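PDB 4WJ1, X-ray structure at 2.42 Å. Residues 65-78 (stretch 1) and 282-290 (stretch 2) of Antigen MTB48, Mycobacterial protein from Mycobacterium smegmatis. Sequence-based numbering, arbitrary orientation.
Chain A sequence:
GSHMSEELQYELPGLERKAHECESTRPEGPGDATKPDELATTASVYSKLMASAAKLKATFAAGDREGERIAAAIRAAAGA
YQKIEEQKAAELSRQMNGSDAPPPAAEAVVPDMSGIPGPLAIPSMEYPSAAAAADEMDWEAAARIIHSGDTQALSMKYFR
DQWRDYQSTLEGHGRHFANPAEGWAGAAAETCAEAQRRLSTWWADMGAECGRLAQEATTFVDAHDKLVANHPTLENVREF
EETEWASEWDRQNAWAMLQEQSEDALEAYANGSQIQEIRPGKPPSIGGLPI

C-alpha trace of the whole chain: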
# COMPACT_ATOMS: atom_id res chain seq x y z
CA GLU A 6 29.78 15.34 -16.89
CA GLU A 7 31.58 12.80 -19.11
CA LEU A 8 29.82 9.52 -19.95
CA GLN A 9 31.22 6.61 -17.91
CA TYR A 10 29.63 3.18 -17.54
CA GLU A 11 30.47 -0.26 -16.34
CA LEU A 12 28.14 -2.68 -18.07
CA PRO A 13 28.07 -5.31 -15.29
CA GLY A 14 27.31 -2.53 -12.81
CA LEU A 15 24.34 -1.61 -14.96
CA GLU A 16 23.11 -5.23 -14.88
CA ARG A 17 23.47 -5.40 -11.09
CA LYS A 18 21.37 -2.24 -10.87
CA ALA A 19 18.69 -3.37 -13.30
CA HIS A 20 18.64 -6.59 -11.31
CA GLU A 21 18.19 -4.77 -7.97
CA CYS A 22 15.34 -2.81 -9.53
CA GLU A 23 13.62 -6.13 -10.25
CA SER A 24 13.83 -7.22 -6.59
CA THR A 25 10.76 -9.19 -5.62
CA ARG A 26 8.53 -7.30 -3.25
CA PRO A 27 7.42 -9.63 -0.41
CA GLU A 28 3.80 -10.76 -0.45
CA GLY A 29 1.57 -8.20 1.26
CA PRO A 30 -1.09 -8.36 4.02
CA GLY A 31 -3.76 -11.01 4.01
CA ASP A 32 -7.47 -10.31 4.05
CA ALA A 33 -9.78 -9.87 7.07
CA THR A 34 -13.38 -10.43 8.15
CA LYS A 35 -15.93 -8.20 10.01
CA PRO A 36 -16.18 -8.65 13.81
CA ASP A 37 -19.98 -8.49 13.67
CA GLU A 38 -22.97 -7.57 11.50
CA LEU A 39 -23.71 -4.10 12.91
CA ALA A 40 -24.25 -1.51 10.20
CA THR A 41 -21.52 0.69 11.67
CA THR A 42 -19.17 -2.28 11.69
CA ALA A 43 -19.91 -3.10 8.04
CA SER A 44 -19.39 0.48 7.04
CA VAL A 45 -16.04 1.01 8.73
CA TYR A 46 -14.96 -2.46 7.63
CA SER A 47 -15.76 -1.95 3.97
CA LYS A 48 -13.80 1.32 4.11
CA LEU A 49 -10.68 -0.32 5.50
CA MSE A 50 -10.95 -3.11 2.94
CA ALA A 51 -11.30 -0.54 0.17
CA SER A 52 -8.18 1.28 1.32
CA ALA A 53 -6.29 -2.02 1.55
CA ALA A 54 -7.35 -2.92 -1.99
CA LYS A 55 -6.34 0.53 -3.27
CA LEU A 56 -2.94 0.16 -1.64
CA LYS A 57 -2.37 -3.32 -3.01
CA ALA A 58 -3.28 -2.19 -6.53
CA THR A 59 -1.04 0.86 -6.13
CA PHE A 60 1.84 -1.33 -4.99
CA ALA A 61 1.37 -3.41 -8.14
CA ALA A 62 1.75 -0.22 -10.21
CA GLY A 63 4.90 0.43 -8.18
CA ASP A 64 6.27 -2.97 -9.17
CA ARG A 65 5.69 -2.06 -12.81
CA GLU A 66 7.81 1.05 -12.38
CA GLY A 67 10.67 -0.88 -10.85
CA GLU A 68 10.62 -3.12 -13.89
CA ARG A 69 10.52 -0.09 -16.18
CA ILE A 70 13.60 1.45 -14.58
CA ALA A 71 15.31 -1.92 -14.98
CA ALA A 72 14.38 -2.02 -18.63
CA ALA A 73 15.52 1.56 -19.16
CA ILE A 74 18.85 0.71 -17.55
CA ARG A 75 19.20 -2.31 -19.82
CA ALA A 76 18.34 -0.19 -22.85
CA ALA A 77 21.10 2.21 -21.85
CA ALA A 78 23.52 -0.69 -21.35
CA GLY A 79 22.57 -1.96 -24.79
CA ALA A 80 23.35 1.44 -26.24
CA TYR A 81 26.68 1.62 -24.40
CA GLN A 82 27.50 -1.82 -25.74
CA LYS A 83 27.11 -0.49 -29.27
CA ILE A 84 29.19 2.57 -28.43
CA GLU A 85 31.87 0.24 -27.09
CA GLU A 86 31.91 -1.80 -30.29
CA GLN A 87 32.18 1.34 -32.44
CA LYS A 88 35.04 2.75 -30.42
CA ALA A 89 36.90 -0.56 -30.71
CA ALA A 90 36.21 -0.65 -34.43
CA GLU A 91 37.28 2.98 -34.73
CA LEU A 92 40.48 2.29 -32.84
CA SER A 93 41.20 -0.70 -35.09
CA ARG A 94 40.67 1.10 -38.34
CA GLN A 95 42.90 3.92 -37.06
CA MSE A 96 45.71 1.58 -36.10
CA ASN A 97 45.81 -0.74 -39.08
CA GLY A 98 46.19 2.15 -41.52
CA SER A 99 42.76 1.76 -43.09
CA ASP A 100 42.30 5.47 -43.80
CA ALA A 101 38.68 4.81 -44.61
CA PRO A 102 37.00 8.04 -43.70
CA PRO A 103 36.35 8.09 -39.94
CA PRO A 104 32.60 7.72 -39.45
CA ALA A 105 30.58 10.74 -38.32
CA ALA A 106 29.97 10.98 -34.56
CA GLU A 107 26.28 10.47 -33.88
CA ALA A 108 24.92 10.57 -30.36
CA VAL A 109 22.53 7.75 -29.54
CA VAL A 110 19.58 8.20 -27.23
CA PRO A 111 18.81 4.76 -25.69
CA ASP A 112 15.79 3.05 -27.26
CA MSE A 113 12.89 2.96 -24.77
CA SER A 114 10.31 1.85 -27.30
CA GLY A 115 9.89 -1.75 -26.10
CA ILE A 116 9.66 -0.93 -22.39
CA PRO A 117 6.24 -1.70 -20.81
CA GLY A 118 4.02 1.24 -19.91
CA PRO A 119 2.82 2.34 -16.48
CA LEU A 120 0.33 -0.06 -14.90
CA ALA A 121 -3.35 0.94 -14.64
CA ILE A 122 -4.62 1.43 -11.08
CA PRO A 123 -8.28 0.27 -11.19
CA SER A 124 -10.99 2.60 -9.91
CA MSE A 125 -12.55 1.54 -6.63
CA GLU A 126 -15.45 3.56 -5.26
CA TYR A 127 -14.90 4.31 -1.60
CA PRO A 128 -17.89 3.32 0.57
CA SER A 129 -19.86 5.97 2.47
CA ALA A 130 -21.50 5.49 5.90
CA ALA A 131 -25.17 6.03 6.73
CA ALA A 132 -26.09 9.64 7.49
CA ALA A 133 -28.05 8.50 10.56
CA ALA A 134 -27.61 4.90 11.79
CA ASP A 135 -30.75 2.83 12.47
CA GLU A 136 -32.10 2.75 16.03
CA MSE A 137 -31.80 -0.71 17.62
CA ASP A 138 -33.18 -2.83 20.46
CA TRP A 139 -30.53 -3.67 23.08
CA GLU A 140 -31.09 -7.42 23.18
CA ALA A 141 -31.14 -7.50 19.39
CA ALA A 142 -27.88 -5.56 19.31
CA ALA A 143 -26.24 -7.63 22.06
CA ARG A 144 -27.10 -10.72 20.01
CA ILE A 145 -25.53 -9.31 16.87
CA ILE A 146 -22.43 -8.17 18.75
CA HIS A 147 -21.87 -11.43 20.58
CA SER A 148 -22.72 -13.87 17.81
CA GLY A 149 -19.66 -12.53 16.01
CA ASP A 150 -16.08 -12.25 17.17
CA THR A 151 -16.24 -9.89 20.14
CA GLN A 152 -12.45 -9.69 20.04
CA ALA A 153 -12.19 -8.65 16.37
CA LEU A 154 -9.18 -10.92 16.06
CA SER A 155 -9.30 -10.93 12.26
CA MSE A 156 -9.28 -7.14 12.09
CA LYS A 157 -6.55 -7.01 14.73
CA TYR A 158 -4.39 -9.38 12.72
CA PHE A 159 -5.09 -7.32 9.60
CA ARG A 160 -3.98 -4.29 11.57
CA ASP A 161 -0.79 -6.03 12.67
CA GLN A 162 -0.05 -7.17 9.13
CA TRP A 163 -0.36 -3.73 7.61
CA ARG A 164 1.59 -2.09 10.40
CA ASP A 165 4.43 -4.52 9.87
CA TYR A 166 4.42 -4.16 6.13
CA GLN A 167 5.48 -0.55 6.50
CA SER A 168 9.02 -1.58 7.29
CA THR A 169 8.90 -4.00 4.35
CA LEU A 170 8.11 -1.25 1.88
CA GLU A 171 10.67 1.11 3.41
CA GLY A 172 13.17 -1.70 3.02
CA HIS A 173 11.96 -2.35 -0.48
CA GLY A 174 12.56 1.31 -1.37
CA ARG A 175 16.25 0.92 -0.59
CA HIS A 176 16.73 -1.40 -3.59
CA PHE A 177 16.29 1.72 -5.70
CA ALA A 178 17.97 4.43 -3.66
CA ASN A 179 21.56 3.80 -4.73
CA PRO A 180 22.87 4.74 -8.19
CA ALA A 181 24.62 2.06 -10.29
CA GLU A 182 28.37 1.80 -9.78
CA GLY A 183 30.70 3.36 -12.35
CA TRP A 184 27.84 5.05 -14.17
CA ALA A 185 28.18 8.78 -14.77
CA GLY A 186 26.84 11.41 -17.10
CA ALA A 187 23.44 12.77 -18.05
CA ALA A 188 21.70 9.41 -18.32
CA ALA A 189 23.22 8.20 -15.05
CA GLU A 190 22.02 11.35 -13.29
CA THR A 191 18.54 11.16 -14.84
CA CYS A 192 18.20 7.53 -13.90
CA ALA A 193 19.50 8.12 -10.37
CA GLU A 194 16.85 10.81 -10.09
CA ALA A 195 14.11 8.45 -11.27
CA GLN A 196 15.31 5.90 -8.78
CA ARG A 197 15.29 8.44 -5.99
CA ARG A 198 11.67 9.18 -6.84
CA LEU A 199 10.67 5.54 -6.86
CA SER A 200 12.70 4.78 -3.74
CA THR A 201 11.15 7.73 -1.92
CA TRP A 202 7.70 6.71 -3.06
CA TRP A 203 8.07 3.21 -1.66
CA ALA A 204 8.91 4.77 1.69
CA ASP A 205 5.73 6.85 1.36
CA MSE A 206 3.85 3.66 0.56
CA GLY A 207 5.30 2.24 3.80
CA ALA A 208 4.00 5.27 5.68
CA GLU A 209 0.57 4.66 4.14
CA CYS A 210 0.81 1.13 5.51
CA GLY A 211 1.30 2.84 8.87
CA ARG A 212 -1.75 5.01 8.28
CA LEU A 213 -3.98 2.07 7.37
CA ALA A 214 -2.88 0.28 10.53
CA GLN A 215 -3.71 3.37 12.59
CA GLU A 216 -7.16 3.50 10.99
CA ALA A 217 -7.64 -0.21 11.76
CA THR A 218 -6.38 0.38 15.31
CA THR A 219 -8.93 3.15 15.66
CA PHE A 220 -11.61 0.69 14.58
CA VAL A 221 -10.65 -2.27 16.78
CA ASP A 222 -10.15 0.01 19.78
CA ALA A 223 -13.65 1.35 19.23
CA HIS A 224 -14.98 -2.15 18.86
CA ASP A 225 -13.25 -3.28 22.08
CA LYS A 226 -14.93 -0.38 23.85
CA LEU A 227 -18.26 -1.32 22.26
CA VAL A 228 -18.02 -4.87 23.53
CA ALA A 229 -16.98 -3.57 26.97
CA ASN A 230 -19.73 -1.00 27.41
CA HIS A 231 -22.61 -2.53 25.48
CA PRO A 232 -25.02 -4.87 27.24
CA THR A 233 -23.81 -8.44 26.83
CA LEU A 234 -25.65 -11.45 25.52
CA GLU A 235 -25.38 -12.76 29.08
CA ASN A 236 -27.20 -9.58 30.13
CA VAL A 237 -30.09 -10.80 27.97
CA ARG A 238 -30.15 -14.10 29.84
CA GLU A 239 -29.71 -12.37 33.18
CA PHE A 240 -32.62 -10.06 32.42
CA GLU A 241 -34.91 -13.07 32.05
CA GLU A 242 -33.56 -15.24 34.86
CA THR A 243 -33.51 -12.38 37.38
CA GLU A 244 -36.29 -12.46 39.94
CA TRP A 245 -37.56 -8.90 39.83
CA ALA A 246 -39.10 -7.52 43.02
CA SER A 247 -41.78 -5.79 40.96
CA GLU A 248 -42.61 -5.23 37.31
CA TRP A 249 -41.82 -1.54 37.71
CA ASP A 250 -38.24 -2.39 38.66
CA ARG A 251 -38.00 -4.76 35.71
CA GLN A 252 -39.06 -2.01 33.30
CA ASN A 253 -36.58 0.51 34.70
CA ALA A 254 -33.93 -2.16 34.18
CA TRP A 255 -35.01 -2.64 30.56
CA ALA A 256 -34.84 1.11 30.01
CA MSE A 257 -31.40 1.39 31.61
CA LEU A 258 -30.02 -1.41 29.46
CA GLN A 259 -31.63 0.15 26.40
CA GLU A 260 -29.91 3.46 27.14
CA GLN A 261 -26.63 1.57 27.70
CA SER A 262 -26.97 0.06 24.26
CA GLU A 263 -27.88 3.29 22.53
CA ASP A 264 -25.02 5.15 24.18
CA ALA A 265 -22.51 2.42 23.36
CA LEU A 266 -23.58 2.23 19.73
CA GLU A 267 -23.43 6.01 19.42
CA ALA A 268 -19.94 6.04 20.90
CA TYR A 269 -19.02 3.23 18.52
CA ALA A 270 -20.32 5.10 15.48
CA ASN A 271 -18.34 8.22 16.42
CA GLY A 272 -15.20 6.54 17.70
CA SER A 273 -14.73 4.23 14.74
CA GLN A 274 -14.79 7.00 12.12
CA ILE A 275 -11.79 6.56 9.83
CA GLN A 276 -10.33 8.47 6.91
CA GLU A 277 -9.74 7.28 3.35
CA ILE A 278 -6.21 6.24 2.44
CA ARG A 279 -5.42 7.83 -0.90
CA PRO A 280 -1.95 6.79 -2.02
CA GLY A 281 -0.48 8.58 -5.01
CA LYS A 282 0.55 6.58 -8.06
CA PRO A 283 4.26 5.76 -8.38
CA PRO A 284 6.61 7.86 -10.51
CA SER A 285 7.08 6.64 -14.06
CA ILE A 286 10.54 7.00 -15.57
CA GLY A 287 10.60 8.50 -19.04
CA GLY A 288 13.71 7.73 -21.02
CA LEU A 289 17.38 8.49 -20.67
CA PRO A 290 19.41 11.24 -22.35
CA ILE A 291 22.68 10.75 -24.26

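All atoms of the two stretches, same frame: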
# COMPACT_ATOMS: atom_id res chain seq x y z
N ARG A 65 5.56 -2.26 -11.38
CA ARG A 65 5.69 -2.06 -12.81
C ARG A 65 6.81 -1.05 -13.05
O ARG A 65 7.68 -1.27 -13.89
CB ARG A 65 4.37 -1.58 -13.41
CG ARG A 65 4.48 -1.13 -14.86
CD ARG A 65 5.14 -2.21 -15.70
NE ARG A 65 4.29 -3.39 -15.84
CZ ARG A 65 3.20 -3.44 -16.60
NH1 ARG A 65 2.81 -2.37 -17.28
NH2 ARG A 65 2.49 -4.55 -16.68
N GLU A 66 6.80 0.02 -12.28
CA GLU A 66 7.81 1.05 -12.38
C GLU A 66 9.22 0.56 -12.11
O GLU A 66 10.17 0.99 -12.78
CB GLU A 66 7.44 2.20 -11.46
CG GLU A 66 6.17 2.90 -11.95
CD GLU A 66 6.20 3.29 -13.46
OE1 GLU A 66 7.31 3.51 -14.03
OE2 GLU A 66 5.10 3.38 -14.07
N GLY A 67 9.37 -0.35 -11.16
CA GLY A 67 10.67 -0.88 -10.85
C GLY A 67 11.18 -1.62 -12.06
O GLY A 67 12.34 -1.48 -12.45
N GLU A 68 10.28 -2.37 -12.68
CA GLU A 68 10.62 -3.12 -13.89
C GLU A 68 10.93 -2.20 -15.06
O GLU A 68 11.74 -2.54 -15.91
CB GLU A 68 9.48 -4.06 -14.26
CG GLU A 68 9.23 -5.13 -13.21
CD GLU A 68 7.87 -5.76 -13.35
OE1 GLU A 68 7.40 -6.36 -12.36
OE2 GLU A 68 7.28 -5.65 -14.45
N ARG A 69 10.29 -1.03 -15.10
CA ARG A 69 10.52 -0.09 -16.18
C ARG A 69 11.89 0.56 -16.05
O ARG A 69 12.61 0.71 -17.04
CB ARG A 69 9.42 0.98 -16.22
CG ARG A 69 8.05 0.40 -16.50
CD ARG A 69 7.00 1.47 -16.71
NE ARG A 69 7.29 2.23 -17.92
CZ ARG A 69 7.76 3.48 -17.92
NH1 ARG A 69 7.98 4.11 -16.78
NH2 ARG A 69 7.99 4.08 -19.08
N ILE A 70 12.27 0.92 -14.83
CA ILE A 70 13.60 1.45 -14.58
C ILE A 70 14.64 0.41 -14.96
O ILE A 70 15.64 0.74 -15.59
CB ILE A 70 13.79 1.86 -13.11
CG1 ILE A 70 12.84 3.01 -12.77
CG2 ILE A 70 15.24 2.25 -12.84
CD1 ILE A 70 13.12 3.63 -11.43
N ALA A 71 14.39 -0.85 -14.62
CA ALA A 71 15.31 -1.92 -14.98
C ALA A 71 15.48 -1.98 -16.49
O ALA A 71 16.58 -2.12 -17.00
CB ALA A 71 14.82 -3.27 -14.47
N ALA A 72 14.37 -1.88 -17.20
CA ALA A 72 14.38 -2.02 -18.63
C ALA A 72 15.10 -0.83 -19.26
O ALA A 72 15.84 -0.98 -20.23
CB ALA A 72 12.97 -2.15 -19.17
N ALA A 73 14.89 0.34 -18.69
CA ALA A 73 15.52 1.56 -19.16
C ALA A 73 17.03 1.45 -18.98
O ALA A 73 17.80 1.81 -19.87
CB ALA A 73 14.98 2.76 -18.42
N ILE A 74 17.44 0.92 -17.84
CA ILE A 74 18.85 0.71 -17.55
C ILE A 74 19.43 -0.27 -18.56
O ILE A 74 20.50 -0.03 -19.12
CB ILE A 74 19.05 0.20 -16.12
CG1 ILE A 74 18.90 1.35 -15.13
CG2 ILE A 74 20.41 -0.42 -15.95
CD1 ILE A 74 18.72 0.90 -13.68
N ARG A 75 18.71 -1.35 -18.84
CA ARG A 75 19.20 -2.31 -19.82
C ARG A 75 19.23 -1.74 -21.23
O ARG A 75 20.04 -2.16 -22.06
CB ARG A 75 18.35 -3.58 -19.80
CG ARG A 75 18.44 -4.29 -18.46
CD ARG A 75 18.16 -5.74 -18.58
NE ARG A 75 18.50 -6.39 -17.33
CZ ARG A 75 17.62 -6.66 -16.37
NH1 ARG A 75 16.33 -6.36 -16.54
NH2 ARG A 75 18.03 -7.24 -15.26
N ALA A 76 18.35 -0.79 -21.52
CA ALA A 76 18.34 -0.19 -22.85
C ALA A 76 19.58 0.69 -22.99
O ALA A 76 20.27 0.68 -24.00
CB ALA A 76 17.07 0.60 -23.09
N ALA A 77 19.88 1.44 -21.93
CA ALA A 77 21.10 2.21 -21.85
C ALA A 77 22.32 1.31 -22.06
O ALA A 77 23.16 1.58 -22.91
CB ALA A 77 21.19 2.92 -20.51
N ALA A 78 22.39 0.24 -21.29
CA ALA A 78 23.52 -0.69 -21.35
C ALA A 78 23.68 -1.22 -22.76
O ALA A 78 24.80 -1.40 -23.25
CB ALA A 78 23.34 -1.85 -20.35
N LYS A 282 -0.10 7.49 -7.12
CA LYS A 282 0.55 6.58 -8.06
C LYS A 282 2.07 6.71 -7.94
O LYS A 282 2.58 7.74 -7.49
CB LYS A 282 0.09 6.90 -9.49
CG LYS A 282 0.73 8.16 -10.04
CD LYS A 282 0.12 8.62 -11.36
CE LYS A 282 0.91 9.81 -11.93
NZ LYS A 282 2.38 9.48 -12.12
N PRO A 283 2.80 5.67 -8.37
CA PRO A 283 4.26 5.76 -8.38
C PRO A 283 4.79 6.66 -9.51
O PRO A 283 4.07 6.97 -10.45
CB PRO A 283 4.68 4.31 -8.61
CG PRO A 283 3.57 3.75 -9.43
CD PRO A 283 2.32 4.37 -8.84
N PRO A 284 6.05 7.09 -9.40
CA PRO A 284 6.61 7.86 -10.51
C PRO A 284 6.93 6.94 -11.68
O PRO A 284 7.33 5.79 -11.47
CB PRO A 284 7.88 8.48 -9.92
CG PRO A 284 8.32 7.45 -8.92
CD PRO A 284 7.03 6.91 -8.31
N SER A 285 6.75 7.43 -12.89
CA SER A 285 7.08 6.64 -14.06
C SER A 285 8.29 7.26 -14.72
O SER A 285 8.27 8.44 -15.05
CB SER A 285 5.90 6.56 -15.03
OG SER A 285 4.74 6.02 -14.40
N ILE A 286 9.36 6.49 -14.87
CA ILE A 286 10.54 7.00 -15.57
C ILE A 286 10.21 7.23 -17.04
O ILE A 286 9.38 6.51 -17.62
CB ILE A 286 11.73 6.04 -15.47
CG1 ILE A 286 13.02 6.74 -15.90
CG2 ILE A 286 11.49 4.80 -16.30
CD1 ILE A 286 14.20 5.89 -15.82
N GLY A 287 10.84 8.22 -17.65
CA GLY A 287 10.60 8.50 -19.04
C GLY A 287 11.54 7.73 -19.95
O GLY A 287 11.18 6.71 -20.53
N GLY A 288 12.75 8.23 -20.07
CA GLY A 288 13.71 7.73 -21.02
C GLY A 288 14.98 8.49 -20.74
O GLY A 288 14.93 9.60 -20.22
N LEU A 289 16.11 7.91 -21.09
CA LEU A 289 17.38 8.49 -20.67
C LEU A 289 17.99 9.30 -21.78
O LEU A 289 17.86 8.94 -22.95
CB LEU A 289 18.33 7.39 -20.21
CG LEU A 289 17.68 6.56 -19.10
CD1 LEU A 289 18.52 5.35 -18.73
CD2 LEU A 289 17.47 7.46 -17.89
N PRO A 290 18.67 10.40 -21.41
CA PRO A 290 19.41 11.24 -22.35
C PRO A 290 20.67 10.56 -22.88
O PRO A 290 20.90 9.39 -22.58
CB PRO A 290 19.75 12.47 -21.51
CG PRO A 290 19.75 12.01 -20.13
CD PRO A 290 18.69 10.96 -20.05

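Within a helix, backbone groups are largely occupied by internal hydrogen bonds, so a segment lying along it often bonds through side chains; here every hydrogen bond across the contact uses a side chain of the helix. Residues 65–78 and 282–290 of this mycobacterial antigen, more than two hundred positions apart in sequence, illustrate the point. The first stretch is helical throughout, part of a longer helix, with regular i to i+4 bonds such as I70 N to E66 O (2.9 Å) and A73 N to R69 O (2.8 Å). The second forms no regular helix or strand. It runs along the helix in the same direction: the CA atoms of E66 and S285 are 5.9 Å apart, those of I70 and I286 6.4 Å, and those of A73 and G288 6.7 Å. Together the two bury 444 Å² of surface.

Polar chemistry gathers around E66 and R69, one helical turn apart and both pointing toward the segment. Within the helix, R69 NH1 donates to E66 OE1 at 2.9 Å, forming a salt bridge that holds the two side chains together. Each then reaches across. S285 OG donates to E66 OE2 at 2.7 Å, so the carboxylate accepts from both sides of the interface with different oxygens. The guanidinium of R69 meets the carbonyl of I286 near its plane, the orientation in which its N–H groups can donate: NH1 lies 2.9 Å and NH2 3.2 Å from I286 O. This forked pair gives the I286 carbonyl, which belongs to a segment without regular secondary structure, two donors from one side chain. The aliphatic part of E66 also contributes, with its CG 3.7 Å from P283 CG, so that the same side chain packs against a proline ring and binds a serine hydroxyl.

Farther along, the contact becomes apolar. I286, the residue of its stretch most covered by the helix, offers its backbone oxygen to R69 while its side chain meets helix carbons: CG2 is 4.2 Å from I70 CG1, and CD1 is 4.1 Å from A73 CB. L289 continues the packing, its CD1 lying 4.0 Å from A77 CB and 4.4 Å from A73 CB. L289 CD1 also comes within 3.8 Å of A73 O, showing how closely leucine approaches the helix backbone where the facing side chains are only methyl groups. Between these two anchors, G287 and G288 have no side chains and contribute little buried area. The worked example thus combines directional bonds at one end with less directional hydrocarbon packing at the other, and I286 takes part in both.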